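PDB 5MGY: FAD:protein FMN transferase, which probably transfers the FMN moiety of FAD onto a threonine side chain of target proteins, releasing AMP, with magnesium as cofactor. Local coordinates for residues C73-D78 and G142-K147; V260-K265 and I294-V299; K284-A289 and T309-F314. All coordinates share one frame; numbering follows the deposited sequence.

Contact 1: residues C73-D78 and G142-K147; sequences CEPMPD and GDRLCK
Arg144 lays one face of its guanidinium over CB of Cys73, which sits toward the rim of the group, 3.5 Å from Arg144 NH2. The two residues belong to a short antiparallel ladder, strand 73-75 against strand 144-147, and strand 138-141 on the far side of 144-147 completes a three-stranded sheet. Cys73 and Cys146 face each other as a non-hydrogen-bonded pair, and their side chains lie on the same face of the sheet, joined by a cross-strand disulfide with SG of Cys73 2.1 Å from SG of Cys146. Both sulfurs stand anti to their own carbonyl carbons (chi1 -69° and -60°), and this brings them together over the ladder. One residue further, Glu74 and Leu145 form the hydrogen-bonded pair: Glu74 N gives to Leu145 O at 3.1 Å, and Leu145 N to Glu74 O at 3.0 Å. Pro75 follows opposite Arg144 at a non-hydrogen-bonded site, where the lack of an N-H costs the ladder nothing; Arg144 CG rests 4.0 Å from Pro75 N. The polar ends are tied outside the ladder, Arg144 NH1 in a salt bridge to Asp141 and Glu74 OE2 in one to Arg64. Leu145, on the face away from the disulfide, is buried among Phe65, Leu138, Ile140, Val80 and Val84. There the bent chain of Met76 passes obliquely across it, with Met76 CG 3.8 Å from Leu145 CB. The covalent link thus pins one end of the ladder, while apolar packing holds it against helices 61-67 and 78-93. At the other end, beyond the last bridged pair, Met76 N donates to Asp143 O at 3.0 Å, an almost straight bond with an angle of 168° at the hydrogen.

Contact 2: residues V260-K265 and I294-V299; sequences VTVIDK and IAAFFV
Val260 sets its CG2 methyl squarely over the ring of Phe298, 4.0 Å from the ring centroid and 8° off the normal, a CH-pi contact. The two side chains run side by side in the same direction from neighbouring strands, 257-264 and 295-301, which pair antiparallel within the large antiparallel sheet of the protein. CG2 of Val260 lies anti to the backbone N, and this torsion turns it onto the ring. On the same face the next pair, Val262 and Ala296, is slighter, with Val262 CG2 4.1 Å from Ala296 CB. The other methyl, Val262 CG1, meets Ile294 CG2 at 3.7 Å. Helix 267-292 covers this side, Leu277 touching both valines and Leu273 touching Ile294; the helix also carries Asp271 and Thr275 of the magnesium site, and the side chain of Val260 is about 9 Å from the bound magnesium. The opposite face carries Thr261, Phe297, Ile263 and Ala295, with Ile263 CB 4.2 Å from Ala295 CB. Here strand 199-205 adds Ile203 against both Thr261 and Phe297, and Thr261 OG1 is hydrogen-bonded to Thr226 OG1 on strand 222-227. The register here rests mainly on Phe297 N, which gives to Thr261 O at 3.0 Å; the return bond from Thr261 N to Phe297 O is weak. Further along, a single bond runs from Ile263 N to Ala295 O at 3.0 Å, and the CA of Val262 lies 3.4 Å from the same Ala295 O in a C-H...O contact.

Contact 3: residues K284-A289 and T309-F314; sequences KGLALA and TSTKAF
Leu286 reaches from helix 267-292 to two threonines, Thr309 and Thr311, with the two branches of its tip. From CB the side chain leads to CG and forks there. The CD1 branch meets the end of strand 306-310, where it lies 3.8 Å from Thr309 CG2 and 4.2 Å from Thr309 CB, the two side chains crossing at about a right angle. The CD2 branch turns to the next residue on the same side of the strand end and comes within 4.1 Å of Thr311 CG2; here leucine and threonine slide past each other in opposite directions. One helical turn on, Ala289 points its CB at the same methyl, 3.8 Å from Thr311 CG2, so that this methyl touches both Leu286 and Ala289. Ser310, between the threonines, directs its side chain away from the helix, and its OG is hydrogen-bonded to Asp315 OD1.

The branches of Thr311 divide the work. CG2 faces the helix, whereas OG1, placed between the backbone N and the carbonyl carbon (chi1 66°), accepts from Phe314 N at 3.1 Å with an angle of 164° at the hydrogen. OG1 is also hydrogen-bonded to Ile294 O, and weakly to Ala296 N, which ties this corner to the residues leading into strand 295-301. An alanine at Thr311 would probably leave Phe314 N without its cap and Ile294 O without its hydroxyl partner, and open a gap beside Ala289 CB. Phe298 touches Leu286 as well, on the sheet side. The arrangement is that of a helix lying against the edge strand of an antiparallel sheet, at the point where this strand passes through a threonine N-cap into the C-terminal helix 312-318.

Contact 1 comes first along the chain and stands apart: its small disulfide-bearing sheet lies across the centre of the chain from contact 2, their centres about 32 Å apart, and about 36 Å from the centre of contact 3. Contacts 2 and 3 touch, with centres about 8 Å apart, and their segments alternate in sequence. Strand 257-264 leads into helix 267-292, which returns to strand 295-301, and strand 306-310 then extends the same sheet to its edge. Phe298 N to Thr309 O, 2.7 Å, probably bonds the two contacts. Helix 267-292 also supplies Asp271 and Thr275 to the magnesium site, so the helix that carries these metal ligands also packs, through Leu286 and Ala289, on the sheet's edge.

Contact 1: residues C73-D78 and G142-K147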
# COMPACT_ATOMS: atom_id res chain seq x y z
N CYS A 73 15.93 -15.32 16.58
CA CYS A 73 16.47 -14.03 16.14
C CYS A 73 17.39 -14.31 14.95
O CYS A 73 18.19 -15.23 14.95
CB CYS A 73 17.24 -13.33 17.26
SG CYS A 73 16.16 -12.75 18.60
N GLU A 74 17.25 -13.51 13.91
CA GLU A 74 17.94 -13.71 12.66
C GLU A 74 18.34 -12.36 12.10
O GLU A 74 17.49 -11.45 12.03
CB GLU A 74 17.03 -14.41 11.71
CG GLU A 74 17.61 -14.62 10.33
CD GLU A 74 18.58 -15.81 10.22
OE1 GLU A 74 18.88 -16.46 11.25
OE2 GLU A 74 19.00 -16.15 9.09
N PRO A 75 19.62 -12.20 11.68
CA PRO A 75 19.98 -10.89 11.08
C PRO A 75 19.17 -10.60 9.80
O PRO A 75 18.86 -11.53 9.02
CB PRO A 75 21.48 -11.02 10.80
CG PRO A 75 21.93 -12.19 11.58
CD PRO A 75 20.77 -13.11 11.68
N MET A 76 18.78 -9.34 9.62
CA MET A 76 17.96 -8.93 8.45
C MET A 76 18.42 -7.60 7.90
O MET A 76 18.90 -6.72 8.65
CB MET A 76 16.45 -8.79 8.79
CG MET A 76 15.75 -10.04 9.25
SD MET A 76 15.69 -11.31 8.01
CE MET A 76 14.45 -10.63 6.97
N PRO A 77 18.19 -7.41 6.61
CA PRO A 77 18.62 -6.13 6.07
C PRO A 77 17.82 -4.89 6.54
O PRO A 77 16.77 -5.01 7.19
CB PRO A 77 18.51 -6.34 4.57
CG PRO A 77 17.88 -7.66 4.33
CD PRO A 77 17.48 -8.23 5.63
N ASP A 78 18.35 -3.71 6.21
CA ASP A 78 17.76 -2.41 6.58
C ASP A 78 16.29 -2.24 6.21
O ASP A 78 15.50 -1.89 7.07
CB ASP A 78 18.61 -1.27 5.97
CG ASP A 78 19.98 -1.07 6.71
OD1 ASP A 78 20.23 -1.64 7.83
OD2 ASP A 78 20.79 -0.30 6.16
N GLY A 142 18.89 -4.71 17.52
CA GLY A 142 20.02 -4.34 16.75
C GLY A 142 19.67 -4.56 15.31
O GLY A 142 18.69 -4.02 14.84
N ASP A 143 20.46 -5.37 14.62
CA ASP A 143 20.26 -5.65 13.23
C ASP A 143 19.52 -6.97 13.07
O ASP A 143 19.46 -7.53 11.97
CB ASP A 143 21.61 -5.68 12.52
CG ASP A 143 22.58 -6.84 13.04
OD1 ASP A 143 22.78 -7.00 14.30
OD2 ASP A 143 23.14 -7.59 12.18
N ARG A 144 18.97 -7.51 14.17
CA ARG A 144 18.22 -8.78 14.10
C ARG A 144 16.71 -8.52 14.20
O ARG A 144 16.30 -7.55 14.84
CB ARG A 144 18.67 -9.73 15.21
CG ARG A 144 20.10 -10.23 15.07
CD ARG A 144 20.91 -10.15 16.35
NE ARG A 144 20.66 -11.27 17.27
CZ ARG A 144 20.11 -11.20 18.49
NH1 ARG A 144 19.74 -10.03 19.02
NH2 ARG A 144 19.94 -12.32 19.22
N LEU A 145 15.91 -9.37 13.53
CA LEU A 145 14.47 -9.45 13.72
C LEU A 145 14.21 -10.66 14.54
O LEU A 145 14.70 -11.71 14.17
CB LEU A 145 13.74 -9.74 12.43
CG LEU A 145 12.96 -8.73 11.63
CD1 LEU A 145 12.03 -9.45 10.69
CD2 LEU A 145 12.20 -7.83 12.58
N CYS A 146 13.37 -10.56 15.56
CA CYS A 146 13.08 -11.69 16.41
C CYS A 146 11.63 -12.09 16.31
O CYS A 146 10.75 -11.24 16.09
CB CYS A 146 13.45 -11.37 17.82
SG CYS A 146 15.20 -10.99 17.87
N LYS A 147 11.38 -13.39 16.44
CA LYS A 147 10.03 -13.86 16.47
C LYS A 147 9.77 -14.83 17.61
O LYS A 147 10.48 -15.83 17.71
CB LYS A 147 9.64 -14.45 15.13
CG LYS A 147 10.30 -15.74 14.73
CD LYS A 147 10.17 -15.86 13.23
CE LYS A 147 9.91 -17.26 12.78
NZ LYS A 147 9.71 -17.31 11.32

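Contact 2: residues V260-K265 and I294-V299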
# COMPACT_ATOMS: atom_id res chain seq x y z
N VAL A 260 -11.23 2.53 -0.72
CA VAL A 260 -10.90 3.65 0.14
C VAL A 260 -9.57 4.19 -0.37
O VAL A 260 -8.71 3.47 -0.91
CB VAL A 260 -10.94 3.26 1.63
CG1 VAL A 260 -10.07 2.04 1.86
CG2 VAL A 260 -10.51 4.39 2.52
N THR A 261 -9.43 5.49 -0.29
CA THR A 261 -8.33 6.15 -0.89
C THR A 261 -7.78 6.95 0.23
O THR A 261 -8.54 7.62 0.87
CB THR A 261 -8.80 7.09 -2.02
OG1 THR A 261 -9.24 6.33 -3.15
CG2 THR A 261 -7.68 7.94 -2.45
N VAL A 262 -6.47 6.91 0.48
CA VAL A 262 -5.86 7.76 1.49
C VAL A 262 -4.81 8.68 0.89
O VAL A 262 -4.15 8.34 -0.07
CB VAL A 262 -5.27 6.89 2.59
CG1 VAL A 262 -4.45 7.70 3.62
CG2 VAL A 262 -6.39 6.16 3.31
N ILE A 263 -4.64 9.85 1.50
CA ILE A 263 -3.73 10.85 1.04
C ILE A 263 -2.93 11.25 2.25
O ILE A 263 -3.51 11.61 3.30
CB ILE A 263 -4.50 12.04 0.37
CG1 ILE A 263 -5.39 11.44 -0.75
CG2 ILE A 263 -3.54 13.13 -0.13
CD1 ILE A 263 -5.77 12.33 -1.88
N ASP A 264 -1.63 11.13 2.11
CA ASP A 264 -0.67 11.41 3.14
C ASP A 264 0.65 11.82 2.44
O ASP A 264 0.91 11.45 1.28
CB ASP A 264 -0.49 10.15 3.96
CG ASP A 264 0.30 10.37 5.26
OD1 ASP A 264 -0.37 10.11 6.30
OD2 ASP A 264 1.53 10.69 5.29
N LYS A 265 1.48 12.55 3.17
CA LYS A 265 2.77 12.94 2.63
C LYS A 265 3.72 11.75 2.45
O LYS A 265 4.53 11.73 1.55
CB LYS A 265 3.41 14.02 3.49
CG LYS A 265 3.97 13.50 4.74
CD LYS A 265 4.13 14.54 5.82
CE LYS A 265 4.10 13.80 7.18
NZ LYS A 265 4.43 14.76 8.25
N ILE A 294 -7.02 11.54 9.26
CA ILE A 294 -6.55 11.02 8.01
C ILE A 294 -7.39 11.64 6.91
O ILE A 294 -8.61 11.76 7.05
CB ILE A 294 -6.68 9.50 7.98
CG1 ILE A 294 -5.80 8.90 9.07
CG2 ILE A 294 -6.31 8.96 6.61
CD1 ILE A 294 -6.05 7.41 9.33
N ALA A 295 -6.73 12.02 5.82
CA ALA A 295 -7.43 12.42 4.65
C ALA A 295 -7.81 11.14 3.88
O ALA A 295 -6.93 10.41 3.39
CB ALA A 295 -6.59 13.36 3.82
N ALA A 296 -9.10 10.86 3.80
CA ALA A 296 -9.56 9.64 3.14
C ALA A 296 -10.92 9.83 2.44
O ALA A 296 -11.72 10.67 2.87
CB ALA A 296 -9.68 8.53 4.18
N PHE A 297 -11.16 9.02 1.42
CA PHE A 297 -12.36 9.08 0.58
C PHE A 297 -12.86 7.64 0.39
O PHE A 297 -12.22 6.84 -0.30
CB PHE A 297 -11.98 9.68 -0.77
CG PHE A 297 -13.11 9.82 -1.75
CD1 PHE A 297 -13.78 11.06 -1.84
CD2 PHE A 297 -13.48 8.78 -2.61
CE1 PHE A 297 -14.81 11.25 -2.75
CE2 PHE A 297 -14.51 8.97 -3.52
CZ PHE A 297 -15.20 10.20 -3.58
N PHE A 298 -13.98 7.32 1.01
CA PHE A 298 -14.55 5.98 1.01
C PHE A 298 -15.57 5.70 -0.10
O PHE A 298 -16.28 6.58 -0.49
CB PHE A 298 -15.27 5.79 2.32
CG PHE A 298 -14.40 5.80 3.50
CD1 PHE A 298 -14.19 4.63 4.23
CD2 PHE A 298 -13.78 6.95 3.90
CE1 PHE A 298 -13.37 4.63 5.34
CE2 PHE A 298 -12.96 6.94 5.01
CZ PHE A 298 -12.75 5.79 5.73
N VAL A 299 -15.64 4.47 -0.62
CA VAL A 299 -16.67 4.09 -1.57
C VAL A 299 -17.43 2.89 -1.02
O VAL A 299 -16.97 1.75 -1.06
CB VAL A 299 -16.14 3.79 -2.97
CG1 VAL A 299 -17.29 3.54 -3.93
CG2 VAL A 299 -15.40 5.01 -3.49

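Contact 3: residues K284-A289 and T309-F314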
# COMPACT_ATOMS: atom_id res chain seq x y z
N LYS A 284 -16.18 1.74 11.16
CA LYS A 284 -14.97 1.89 12.02
C LYS A 284 -13.87 2.65 11.30
O LYS A 284 -13.11 3.42 11.96
CB LYS A 284 -14.45 0.54 12.49
CG LYS A 284 -15.28 -0.05 13.59
CD LYS A 284 -15.15 -1.54 13.74
CE LYS A 284 -16.42 -2.01 14.40
NZ LYS A 284 -16.42 -3.47 14.43
N GLY A 285 -13.85 2.46 9.97
CA GLY A 285 -12.98 3.19 9.07
C GLY A 285 -13.02 4.68 9.22
O GLY A 285 -12.05 5.31 9.64
N LEU A 286 -14.19 5.23 8.92
CA LEU A 286 -14.49 6.66 9.16
C LEU A 286 -14.20 7.26 10.55
O LEU A 286 -13.73 8.42 10.66
CB LEU A 286 -15.93 6.91 8.85
CG LEU A 286 -16.05 7.51 7.47
CD1 LEU A 286 -17.51 7.35 7.03
CD2 LEU A 286 -15.58 8.98 7.50
N ALA A 287 -14.52 6.50 11.59
CA ALA A 287 -14.33 6.95 12.95
C ALA A 287 -12.84 7.09 13.18
O ALA A 287 -12.41 8.18 13.63
CB ALA A 287 -14.99 6.01 13.96
N LEU A 288 -12.06 6.04 12.83
CA LEU A 288 -10.57 6.05 12.96
C LEU A 288 -10.00 7.21 12.16
O LEU A 288 -9.24 8.05 12.68
CB LEU A 288 -9.93 4.71 12.52
CG LEU A 288 -8.41 4.64 12.73
CD1 LEU A 288 -8.02 4.32 14.15
CD2 LEU A 288 -7.80 3.65 11.77
N ALA A 289 -10.42 7.28 10.91
CA ALA A 289 -9.87 8.29 10.05
C ALA A 289 -10.07 9.68 10.63
O ALA A 289 -9.11 10.45 10.66
CB ALA A 289 -10.42 8.20 8.65
N THR A 309 -17.96 8.95 0.80
CA THR A 309 -17.82 9.74 2.01
C THR A 309 -16.36 10.15 2.13
O THR A 309 -15.48 9.38 1.88
CB THR A 309 -18.30 8.92 3.25
OG1 THR A 309 -19.40 8.06 2.85
CG2 THR A 309 -18.68 9.85 4.42
N SER A 310 -16.13 11.39 2.49
CA SER A 310 -14.80 11.96 2.59
C SER A 310 -14.64 12.34 4.06
O SER A 310 -15.60 12.39 4.77
CB SER A 310 -14.65 13.16 1.59
OG SER A 310 -15.38 14.33 1.98
N THR A 311 -13.43 12.53 4.54
CA THR A 311 -13.23 12.93 5.91
C THR A 311 -13.10 14.40 5.93
O THR A 311 -13.10 15.07 4.90
CB THR A 311 -11.95 12.30 6.52
OG1 THR A 311 -10.78 12.83 5.86
CG2 THR A 311 -12.02 10.77 6.43
N LYS A 312 -12.98 14.89 7.14
CA LYS A 312 -12.72 16.26 7.44
C LYS A 312 -11.38 16.74 6.91
O LYS A 312 -11.33 17.79 6.27
CB LYS A 312 -12.78 16.40 8.95
CG LYS A 312 -12.61 17.79 9.49
CD LYS A 312 -12.70 17.80 11.01
CE LYS A 312 -14.05 17.26 11.51
NZ LYS A 312 -14.27 17.54 12.94
N ALA A 313 -10.31 15.98 7.17
CA ALA A 313 -8.95 16.31 6.71
C ALA A 313 -8.90 16.34 5.19
O ALA A 313 -8.23 17.19 4.61
CB ALA A 313 -7.90 15.35 7.27
N PHE A 314 -9.61 15.40 4.55
CA PHE A 314 -9.70 15.38 3.08
C PHE A 314 -10.39 16.62 2.54
O PHE A 314 -10.02 17.13 1.48
CB PHE A 314 -10.48 14.15 2.64
CG PHE A 314 -10.62 14.00 1.15
CD1 PHE A 314 -11.63 14.64 0.45
CD2 PHE A 314 -9.79 13.15 0.47
CE1 PHE A 314 -11.76 14.46 -0.93
CE2 PHE A 314 -9.90 12.95 -0.90
CZ PHE A 314 -10.89 13.61 -1.61